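Local atomic coordinates of alkyltransferase-like protein 1 (Schizosaccharomyces pombe, PDB entry 3GVA), a protein that recognises O6-alkylguanine lesions in DNA, bends the duplex, flips the damaged base into a hydrophobic pocket and presents it to nucleotide excision repair. Residues 9-14 and 42-47; 17-22 and 56-61; 63-68 and 94-99. All blocks are in the same frame, centred on the assembly; numbering follows the deposited sequence.

Contact 1. Residues 9-14 and 42-47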
loop_
_atom_site.group_PDB
_atom_site.type_symbol
_atom_site.label_atom_id
_atom_site.label_comp_id
_atom_site.label_asym_id
_atom_site.label_seq_id
_atom_site.Cartn_x
_atom_site.Cartn_y
_atom_site.Cartn_z
ATOM N N LYS A 9 -11.135 -4.792 -9.324
ATOM C CA LYS A 9 -11.250 -5.778 -8.248
ATOM C C LYS A 9 -10.171 -5.491 -7.199
ATOM O O LYS A 9 -10.372 -5.687 -5.990
ATOM C CB LYS A 9 -11.066 -7.184 -8.821
ATOM C CG LYS A 9 -11.589 -8.297 -7.929
ATOM C CD LYS A 9 -11.375 -9.665 -8.566
ATOM C CE LYS A 9 -12.114 -10.753 -7.798
ATOM N NZ LYS A 9 -11.783 -10.752 -6.342
ATOM N N VAL A 10 -9.017 -5.030 -7.678
ATOM C CA VAL A 10 -7.908 -4.684 -6.802
ATOM C C VAL A 10 -8.293 -3.437 -6.008
ATOM O O VAL A 10 -8.138 -3.404 -4.787
ATOM C CB VAL A 10 -6.624 -4.399 -7.619
ATOM C CG1 VAL A 10 -5.583 -3.719 -6.740
ATOM C CG2 VAL A 10 -6.059 -5.715 -8.178
ATOM N N TYR A 11 -8.801 -2.415 -6.702
ATOM C CA TYR A 11 -9.195 -1.182 -6.024
ATOM C C TYR A 11 -10.275 -1.434 -4.988
ATOM O O TYR A 11 -10.243 -0.840 -3.916
ATOM C CB TYR A 11 -9.652 -0.119 -7.034
ATOM C CG TYR A 11 -8.602 0.166 -8.093
ATOM C CD1 TYR A 11 -7.239 -0.047 -7.832
ATOM C CD2 TYR A 11 -8.962 0.634 -9.356
ATOM C CE1 TYR A 11 -6.268 0.196 -8.806
ATOM C CE2 TYR A 11 -8.003 0.886 -10.334
ATOM C CZ TYR A 11 -6.660 0.661 -10.051
ATOM O OH TYR A 11 -5.710 0.893 -11.014
ATOM N N ASP A 12 -11.216 -2.323 -5.304
ATOM C CA ASP A 12 -12.283 -2.671 -4.374
ATOM C C ASP A 12 -11.660 -3.242 -3.117
ATOM O O ASP A 12 -12.072 -2.925 -2.004
ATOM C CB ASP A 12 -13.217 -3.741 -4.955
ATOM C CG ASP A 12 -14.197 -3.184 -5.953
ATOM O OD1 ASP A 12 -14.696 -2.067 -5.723
ATOM O OD2 ASP A 12 -14.485 -3.871 -6.958
ATOM N N ALA A 13 -10.663 -4.096 -3.303
ATOM C CA ALA A 13 -9.995 -4.718 -2.174
ATOM C C ALA A 13 -9.258 -3.689 -1.325
ATOM O O ALA A 13 -9.317 -3.740 -0.097
ATOM C CB ALA A 13 -9.025 -5.802 -2.666
ATOM N N VAL A 14 -8.563 -2.759 -1.973
ATOM C CA VAL A 14 -7.826 -1.733 -1.243
ATOM C C VAL A 14 -8.796 -0.844 -0.446
ATOM O O VAL A 14 -8.514 -0.454 0.692
ATOM C CB VAL A 14 -6.978 -0.858 -2.210
ATOM C CG1 VAL A 14 -6.283 0.254 -1.435
ATOM C CG2 VAL A 14 -5.938 -1.729 -2.926
ATOM N N GLY A 42 0.458 -4.826 -8.227
ATOM C CA GLY A 42 1.367 -3.693 -8.174
ATOM C C GLY A 42 1.173 -2.760 -9.358
ATOM O O GLY A 42 1.272 -1.542 -9.233
ATOM N N GLN A 43 0.883 -3.337 -10.516
ATOM C CA GLN A 43 0.658 -2.562 -11.728
ATOM C C GLN A 43 -0.637 -1.755 -11.582
ATOM O O GLN A 43 -0.689 -0.571 -11.918
ATOM C CB GLN A 43 0.562 -3.513 -12.921
ATOM C CG GLN A 43 1.279 -3.043 -14.178
ATOM C CD GLN A 43 2.766 -2.820 -13.961
ATOM O OE1 GLN A 43 3.464 -3.689 -13.442
ATOM N NE2 GLN A 43 3.258 -1.652 -14.365
ATOM N N ALA A 44 -1.682 -2.399 -11.080
ATOM C CA ALA A 44 -2.960 -1.718 -10.881
ATOM C C ALA A 44 -2.761 -0.495 -9.991
ATOM O O ALA A 44 -3.256 0.595 -10.282
ATOM C CB ALA A 44 -3.968 -2.663 -10.232
ATOM N N MET A 45 -2.027 -0.691 -8.902
ATOM C CA MET A 45 -1.768 0.378 -7.947
ATOM C C MET A 45 -0.929 1.490 -8.554
ATOM O O MET A 45 -1.136 2.671 -8.261
ATOM C CB MET A 45 -1.068 -0.184 -6.701
ATOM C CG MET A 45 -1.918 -1.168 -5.929
ATOM S SD MET A 45 -3.554 -0.473 -5.620
ATOM C CE MET A 45 -3.134 0.793 -4.405
ATOM N N LYS A 46 0.011 1.114 -9.410
ATOM C CA LYS A 46 0.878 2.100 -10.040
ATOM C C LYS A 46 0.169 2.928 -11.110
ATOM O O LYS A 46 0.595 4.037 -11.420
ATOM C CB LYS A 46 2.118 1.411 -10.620
ATOM C CG LYS A 46 2.970 0.731 -9.551
ATOM C CD LYS A 46 4.279 0.187 -10.106
ATOM C CE LYS A 46 5.222 1.311 -10.516
ATOM N NZ LYS A 46 6.598 0.812 -10.819
ATOM N N HIS A 47 -0.927 2.408 -11.651
ATOM C CA HIS A 47 -1.669 3.131 -12.679
ATOM C C HIS A 47 -2.766 4.038 -12.122
ATOM O O HIS A 47 -3.494 4.668 -12.887
ATOM C CB HIS A 47 -2.270 2.148 -13.686
ATOM C CG HIS A 47 -1.245 1.401 -14.484
ATOM N ND1 HIS A 47 -1.581 0.482 -15.455
ATOM C CD2 HIS A 47 0.109 1.436 -14.453
ATOM C CE1 HIS A 47 -0.480 -0.017 -15.989
ATOM N NE2 HIS A 47 0.560 0.544 -15.399
#
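The Tyr11 ring meets helix 38-46 with its edge: Ala44 O lies in the ring plane beside the phenol end, and Met45 SD also lies near that plane, 4.2 Å from Tyr11 CE1, as an edge-on Met-aromatic contact. This is helix-helix packing at an 80° crossing within the helix-turn-helix DNA-binding domain of the MGMT family. Helix 3-14 here backs helix 38-46, which carries Arg39, inferred to be the Arg finger of nucleotide flipping, near its start. CG anti to the carbonyl carbon (chi1 -55°) starts the Tyr11 side chain on a course that brings its phenol end up to helix 38-46. Tyr11 OH donates to Ala44 O at 2.6 Å, from above the carbonyl plane. Tyr11 CE1 packs on Ala44 CB at 3.9 Å. A phenylalanine here has no OH, which would probably leave Ala44 O with only the longer His47 N bond of the two described and the ring edge less firmly fixed. Val10 CG1 sits 4.0 Å from Ala44 CB. The bend at chi2 (-50°) brings Met45 SD to Val10 CG1, and the bend at chi3 turns CE toward Val14; the two side chains meet tip to tip, SD lying 3.8 Å from Val14 CG2. Met45 also touches Tyr25, the residue inferred to be required for phosphate rotation and base flipping, and the Tyr7 side chain touches Ala44. Where helix 38-46 ends, Ala44 O takes a second donor, His47 N at 3.3 Å, on the face of the carbonyl plane opposite to Tyr11 OH.

Contact 2. Residues 17-22 and 56-61; sequences IPYGKV and WHRVIN
Arg58 lays its guanidinium against the turn at Pro18-Tyr19, with Tyr19 CA 3.6 Å above the centre of one face and Pro18 C nearer the rim of that face. Its NH1 gives Ile17 O a weak hydrogen bond, 2.9 Å long but bent to 123° at the hydrogen. The chain is extended from CG to NE, and its aliphatic part runs past Ile17 in the opposite direction, CB 3.9 Å from Ile17 CG2, while CG lies 3.4 Å from Lys21 O. Farther along, Ile17 CD1 packs on Val59 CG2, and Val22 CG2 on Ile60 CD1 at 3.8 Å. A type II beta turn, closed by Lys21 N to Pro18 O at 2.9 Å with Gly20 at its third position, shapes the surface under the guanidinium. Behind it stands Glu85, which forms a salt bridge with Arg58 NE and accepts from Gly20 N and His57 NE2. Segment 56-61 corresponds to the active-site motif of alkyltransferases, in which the acceptor cysteine takes the place of Trp56. The fixation of Arg58 therefore appears to rest mainly on Glu85, whose carboxylate would largely balance the guanidinium charge, with the weak bond to Ile17 O as a supplement.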
loop_
_atom_site.group_PDB
_atom_site.type_symbol
_atom_site.label_atom_id
_atom_site.label_comp_id
_atom_site.label_asym_id
_atom_site.label_seq_id
_atom_site.Cartn_x
_atom_site.Cartn_y
_atom_site.Cartn_z
ATOM N N ILE A 17 -9.296 -2.021 3.088
ATOM C CA ILE A 17 -8.275 -1.952 4.143
ATOM C C ILE A 17 -8.786 -0.900 5.127
ATOM O O ILE A 17 -9.066 0.239 4.744
ATOM C CB ILE A 17 -6.892 -1.489 3.598
ATOM C CG1 ILE A 17 -6.438 -2.402 2.455
ATOM C CG2 ILE A 17 -5.848 -1.524 4.715
ATOM C CD1 ILE A 17 -5.171 -1.930 1.760
ATOM N N PRO A 18 -8.927 -1.265 6.406
ATOM C CA PRO A 18 -9.427 -0.248 7.330
ATOM C C PRO A 18 -8.472 0.876 7.709
ATOM O O PRO A 18 -7.250 0.775 7.567
ATOM C CB PRO A 18 -9.878 -1.073 8.536
ATOM C CG PRO A 18 -8.970 -2.245 8.502
ATOM C CD PRO A 18 -8.906 -2.594 7.041
ATOM N N TYR A 19 -9.072 1.969 8.160
ATOM C CA TYR A 19 -8.358 3.151 8.609
ATOM C C TYR A 19 -7.290 2.705 9.611
ATOM O O TYR A 19 -7.566 1.891 10.491
ATOM C CB TYR A 19 -9.361 4.083 9.293
ATOM C CG TYR A 19 -8.808 5.392 9.794
ATOM C CD1 TYR A 19 -8.806 6.524 8.982
ATOM C CD2 TYR A 19 -8.334 5.513 11.099
ATOM C CE1 TYR A 19 -8.350 7.751 9.460
ATOM C CE2 TYR A 19 -7.873 6.737 11.587
ATOM C CZ TYR A 19 -7.886 7.851 10.763
ATOM O OH TYR A 19 -7.447 9.064 11.241
ATOM N N GLY A 20 -6.069 3.214 9.466
ATOM C CA GLY A 20 -5.017 2.847 10.400
ATOM C C GLY A 20 -4.355 1.502 10.176
ATOM O O GLY A 20 -3.486 1.114 10.944
ATOM N N LYS A 21 -4.761 0.784 9.134
ATOM C CA LYS A 21 -4.177 -0.519 8.821
ATOM C C LYS A 21 -3.521 -0.483 7.444
ATOM O O LYS A 21 -3.723 0.457 6.685
ATOM C CB LYS A 21 -5.257 -1.602 8.845
ATOM C CG LYS A 21 -5.879 -1.834 10.218
ATOM C CD LYS A 21 -4.871 -2.428 11.179
ATOM C CE LYS A 21 -5.473 -2.641 12.557
ATOM N NZ LYS A 21 -4.452 -3.186 13.501
ATOM N N VAL A 22 -2.730 -1.501 7.120
ATOM C CA VAL A 22 -2.071 -1.541 5.819
ATOM C C VAL A 22 -2.079 -2.946 5.240
ATOM O O VAL A 22 -2.428 -3.910 5.922
ATOM C CB VAL A 22 -0.587 -1.052 5.899
ATOM C CG1 VAL A 22 -0.526 0.351 6.505
ATOM C CG2 VAL A 22 0.263 -2.026 6.720
ATOM N N TRP A 56 -4.770 4.180 -1.558
ATOM C CA TRP A 56 -3.507 3.557 -1.952
ATOM C C TRP A 56 -2.392 3.696 -0.924
ATOM O O TRP A 56 -1.448 2.908 -0.911
ATOM C CB TRP A 56 -3.024 4.153 -3.279
ATOM C CG TRP A 56 -2.853 5.640 -3.212
ATOM C CD1 TRP A 56 -3.810 6.589 -3.436
ATOM C CD2 TRP A 56 -1.677 6.345 -2.810
ATOM N NE1 TRP A 56 -3.305 7.840 -3.193
ATOM C CE2 TRP A 56 -1.996 7.722 -2.807
ATOM C CE3 TRP A 56 -0.386 5.948 -2.448
ATOM C CZ2 TRP A 56 -1.068 8.708 -2.454
ATOM C CZ3 TRP A 56 0.541 6.928 -2.096
ATOM C CH2 TRP A 56 0.192 8.292 -2.100
ATOM N N HIS A 57 -2.491 4.697 -0.059
ATOM C CA HIS A 57 -1.445 4.905 0.929
ATOM C C HIS A 57 -1.378 3.764 1.941
ATOM O O HIS A 57 -0.375 3.613 2.639
ATOM C CB HIS A 57 -1.650 6.245 1.651
ATOM C CG HIS A 57 -2.928 6.325 2.422
ATOM N ND1 HIS A 57 -4.161 6.404 1.813
ATOM C CD2 HIS A 57 -3.169 6.281 3.753
ATOM C CE1 HIS A 57 -5.107 6.402 2.734
ATOM N NE2 HIS A 57 -4.534 6.326 3.922
ATOM N N ARG A 58 -2.436 2.956 2.009
ATOM C CA ARG A 58 -2.466 1.831 2.943
ATOM C C ARG A 58 -1.803 0.574 2.383
ATOM O O ARG A 58 -1.748 -0.456 3.048
ATOM C CB ARG A 58 -3.907 1.528 3.362
ATOM C CG ARG A 58 -4.510 2.648 4.204
ATOM C CD ARG A 58 -5.953 2.395 4.571
ATOM N NE ARG A 58 -6.552 3.614 5.109
ATOM C CZ ARG A 58 -7.848 3.907 5.042
ATOM N NH1 ARG A 58 -8.694 3.062 4.469
ATOM N NH2 ARG A 58 -8.288 5.069 5.507
ATOM N N VAL A 59 -1.301 0.655 1.159
ATOM C CA VAL A 59 -0.613 -0.483 0.553
ATOM C C VAL A 59 0.892 -0.172 0.579
ATOM O O VAL A 59 1.333 0.843 0.041
ATOM C CB VAL A 59 -1.091 -0.712 -0.908
ATOM C CG1 VAL A 59 -0.444 -1.964 -1.485
ATOM C CG2 VAL A 59 -2.608 -0.863 -0.942
ATOM N N ILE A 60 1.673 -1.030 1.234
ATOM C CA ILE A 60 3.114 -0.815 1.339
ATOM C C ILE A 60 3.849 -2.084 0.946
ATOM O O ILE A 60 3.237 -3.140 0.849
ATOM C CB ILE A 60 3.527 -0.452 2.788
ATOM C CG1 ILE A 60 3.223 -1.620 3.733
ATOM C CG2 ILE A 60 2.773 0.785 3.247
ATOM C CD1 ILE A 60 3.669 -1.382 5.166
ATOM N N ASN A 61 5.158 -2.001 0.725
ATOM C CA ASN A 61 5.870 -3.216 0.363
ATOM C C ASN A 61 6.030 -4.113 1.584
ATOM O O ASN A 61 5.934 -3.658 2.730
ATOM C CB ASN A 61 7.221 -2.901 -0.303
ATOM C CG ASN A 61 8.094 -2.001 0.527
ATOM O OD1 ASN A 61 8.580 -2.394 1.584
ATOM N ND2 ASN A 61 8.311 -0.778 0.044
#

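Contact 3. Residues 63-68 and 94-99; sequences RGTISK and LGEYKL
Gly64 O accepts Leu99 N at 3.0 Å, and two residues on, Ile66 N donates to Tyr97 O, also at 3.0 Å. These bonds flank a single antiparallel beta bridge in which Thr65 and Lys98 form the non-hydrogen-bonded pair, so that segment 63-68 joins strand 97-98 along the edge opposite to its antiparallel partner 90-91. Both carbonyls are used again by CA-H groups: Lys98 CA reaches Gly64 O, and Thr65 CA reaches Tyr97 O. Beyond Ile66 the pairing changes from backbone to side chain. Ser67 OG, placed between its own N and carbonyl carbon (chi1 68°), accepts Tyr97 N at 3.2 Å with a fairly straight bond of 162° at the hydrogen, in place of a backbone oxygen. Gly64 has phi 88°, and a CB there would run into Leu99 O.

The polar side chains find their main partners outside the pair. Thr65 OG1 bonds Asn61 OD1, Glu96 OE1 bonds Thr92 OG1, and Lys98 NZ bonds Tyr90 OH besides a weak bond to Leu99 O. Glu96 OE2 comes within 5.2 Å of Arg63 NH1, too far for a salt bridge, though the opposite charges may still attract. On the apolar side Ile66 CG1 packs on Tyr97 CB at 3.7 Å, and the Tyr97 ring has a cation-pi partner in Lys79. Tyr97 also touches Arg69, which probes the electrostatic potential of the flipped base, so the Gly95-Tyr97 end of the segment adjoins this recognition residue. At the other end, Lys98 CG lies 3.5 Å from Gly64 O, and its CE 3.3 Å from Arg63 O.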
loop_
_atom_site.group_PDB
_atom_site.type_symbol
_atom_site.label_atom_id
_atom_site.label_comp_id
_atom_site.label_asym_id
_atom_site.label_seq_id
_atom_site.Cartn_x
_atom_site.Cartn_y
_atom_site.Cartn_z
ATOM N N ARG A 63 8.458 -5.371 3.096
ATOM C CA ARG A 63 9.510 -5.056 4.056
ATOM C C ARG A 63 9.110 -3.985 5.070
ATOM O O ARG A 63 9.850 -3.719 6.018
ATOM C CB ARG A 63 10.773 -4.613 3.316
ATOM C CG ARG A 63 11.258 -5.611 2.276
ATOM C CD ARG A 63 12.612 -5.206 1.726
ATOM N NE ARG A 63 13.646 -5.373 2.739
ATOM C CZ ARG A 63 14.889 -4.921 2.624
ATOM N NH1 ARG A 63 15.263 -4.267 1.536
ATOM N NH2 ARG A 63 15.760 -5.131 3.596
ATOM N N GLY A 64 7.945 -3.376 4.866
ATOM C CA GLY A 64 7.473 -2.346 5.778
ATOM C C GLY A 64 7.951 -0.951 5.421
ATOM O O GLY A 64 7.664 0.012 6.132
ATOM N N THR A 65 8.683 -0.829 4.319
ATOM C CA THR A 65 9.185 0.470 3.905
ATOM C C THR A 65 8.219 1.151 2.952
ATOM O O THR A 65 7.383 0.495 2.330
ATOM C CB THR A 65 10.564 0.336 3.231
ATOM O OG1 THR A 65 10.543 -0.772 2.323
ATOM C CG2 THR A 65 11.638 0.104 4.275
ATOM N N ILE A 66 8.328 2.470 2.847
ATOM C CA ILE A 66 7.454 3.229 1.963
ATOM C C ILE A 66 8.238 4.229 1.122
ATOM O O ILE A 66 7.651 5.008 0.366
ATOM C CB ILE A 66 6.382 4.001 2.764
ATOM C CG1 ILE A 66 7.059 4.966 3.735
ATOM C CG2 ILE A 66 5.505 3.027 3.542
ATOM C CD1 ILE A 66 6.082 5.811 4.536
ATOM N N SER A 67 9.561 4.212 1.251
ATOM C CA SER A 67 10.386 5.144 0.492
ATOM C C SER A 67 11.873 4.808 0.512
ATOM O O SER A 67 12.307 3.837 1.134
ATOM C CB SER A 67 10.199 6.563 1.029
ATOM O OG SER A 67 10.744 6.680 2.329
ATOM N N LYS A 68 12.636 5.646 -0.186
ATOM C CA LYS A 68 14.087 5.539 -0.283
ATOM C C LYS A 68 14.517 6.990 -0.107
ATOM O O LYS A 68 13.840 7.886 -0.615
ATOM C CB LYS A 68 14.484 5.035 -1.671
ATOM C CG LYS A 68 13.654 3.853 -2.162
ATOM C CD LYS A 68 14.000 3.478 -3.603
ATOM C CE LYS A 68 13.094 2.379 -4.135
ATOM N NZ LYS A 68 13.218 1.102 -3.375
ATOM N N LEU A 94 19.348 3.883 6.097
ATOM C CA LEU A 94 19.467 4.098 4.662
ATOM C C LEU A 94 18.671 5.323 4.230
ATOM O O LEU A 94 18.754 5.748 3.080
ATOM C CB LEU A 94 18.962 2.874 3.894
ATOM C CG LEU A 94 19.797 1.596 3.981
ATOM C CD1 LEU A 94 19.122 0.491 3.172
ATOM C CD2 LEU A 94 21.206 1.869 3.457
ATOM N N GLY A 95 17.895 5.883 5.156
ATOM C CA GLY A 95 17.090 7.051 4.841
ATOM C C GLY A 95 15.671 6.703 4.419
ATOM O O GLY A 95 14.905 7.571 4.002
ATOM N N GLU A 96 15.315 5.428 4.525
ATOM C CA GLU A 96 13.981 4.975 4.156
ATOM C C GLU A 96 13.031 5.094 5.338
ATOM O O GLU A 96 13.418 4.864 6.481
ATOM C CB GLU A 96 14.004 3.505 3.751
ATOM C CG GLU A 96 15.074 3.098 2.777
ATOM C CD GLU A 96 15.350 1.616 2.877
ATOM O OE1 GLU A 96 15.901 1.192 3.917
ATOM O OE2 GLU A 96 15.003 0.875 1.933
ATOM N N TYR A 97 11.784 5.445 5.060
ATOM C CA TYR A 97 10.785 5.527 6.111
ATOM C C TYR A 97 10.212 4.125 6.229
ATOM O O TYR A 97 9.944 3.467 5.222
ATOM C CB TYR A 97 9.722 6.561 5.746
ATOM C CG TYR A 97 10.267 7.965 5.877
ATOM C CD1 TYR A 97 10.739 8.429 7.105
ATOM C CD2 TYR A 97 10.349 8.814 4.777
ATOM C CE1 TYR A 97 11.280 9.701 7.237
ATOM C CE2 TYR A 97 10.892 10.098 4.898
ATOM C CZ TYR A 97 11.354 10.530 6.133
ATOM O OH TYR A 97 11.894 11.788 6.272
ATOM N N LYS A 98 10.032 3.660 7.459
ATOM C CA LYS A 98 9.562 2.300 7.678
ATOM C C LYS A 98 8.600 2.185 8.849
ATOM O O LYS A 98 8.520 3.070 9.696
ATOM C CB LYS A 98 10.785 1.408 7.928
ATOM C CG LYS A 98 10.520 -0.073 8.105
ATOM C CD LYS A 98 11.834 -0.803 8.395
ATOM C CE LYS A 98 11.650 -2.316 8.447
ATOM N NZ LYS A 98 10.588 -2.727 9.412
ATOM N N LEU A 99 7.869 1.081 8.894
ATOM C CA LEU A 99 6.948 0.851 9.991
ATOM C C LEU A 99 6.939 -0.634 10.312
ATOM O O LEU A 99 7.353 -1.458 9.492
ATOM C CB LEU A 99 5.548 1.350 9.622
ATOM C CG LEU A 99 4.898 0.791 8.355
ATOM C CD1 LEU A 99 4.443 -0.632 8.594
ATOM C CD2 LEU A 99 3.714 1.664 7.968
#

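Overall arrangement
The three contacts form a bent arrangement with contact 2 at the corner. Centres lie 12 Å apart for contacts 1 and 2, 15 Å for 2 and 3, and 21 Å for 1 and 3, which lie on opposite sides of the chain's centre. Contacts 1 and 2 interleave in sequence and meet where Met45 CE packs 3.5 Å from Trp56 CB; contact 3 follows them and joins through Ile60 CG2 and Ile66 CG2, also 3.5 Å apart. Helices 3-14 and 38-46 are thereby connected through the central loops to strand 97-98, so Arg39 (inferred Arg finger), Tyr25 (inferred to act in flipping) and Arg69 (reads the flipped base) belong to one packed body.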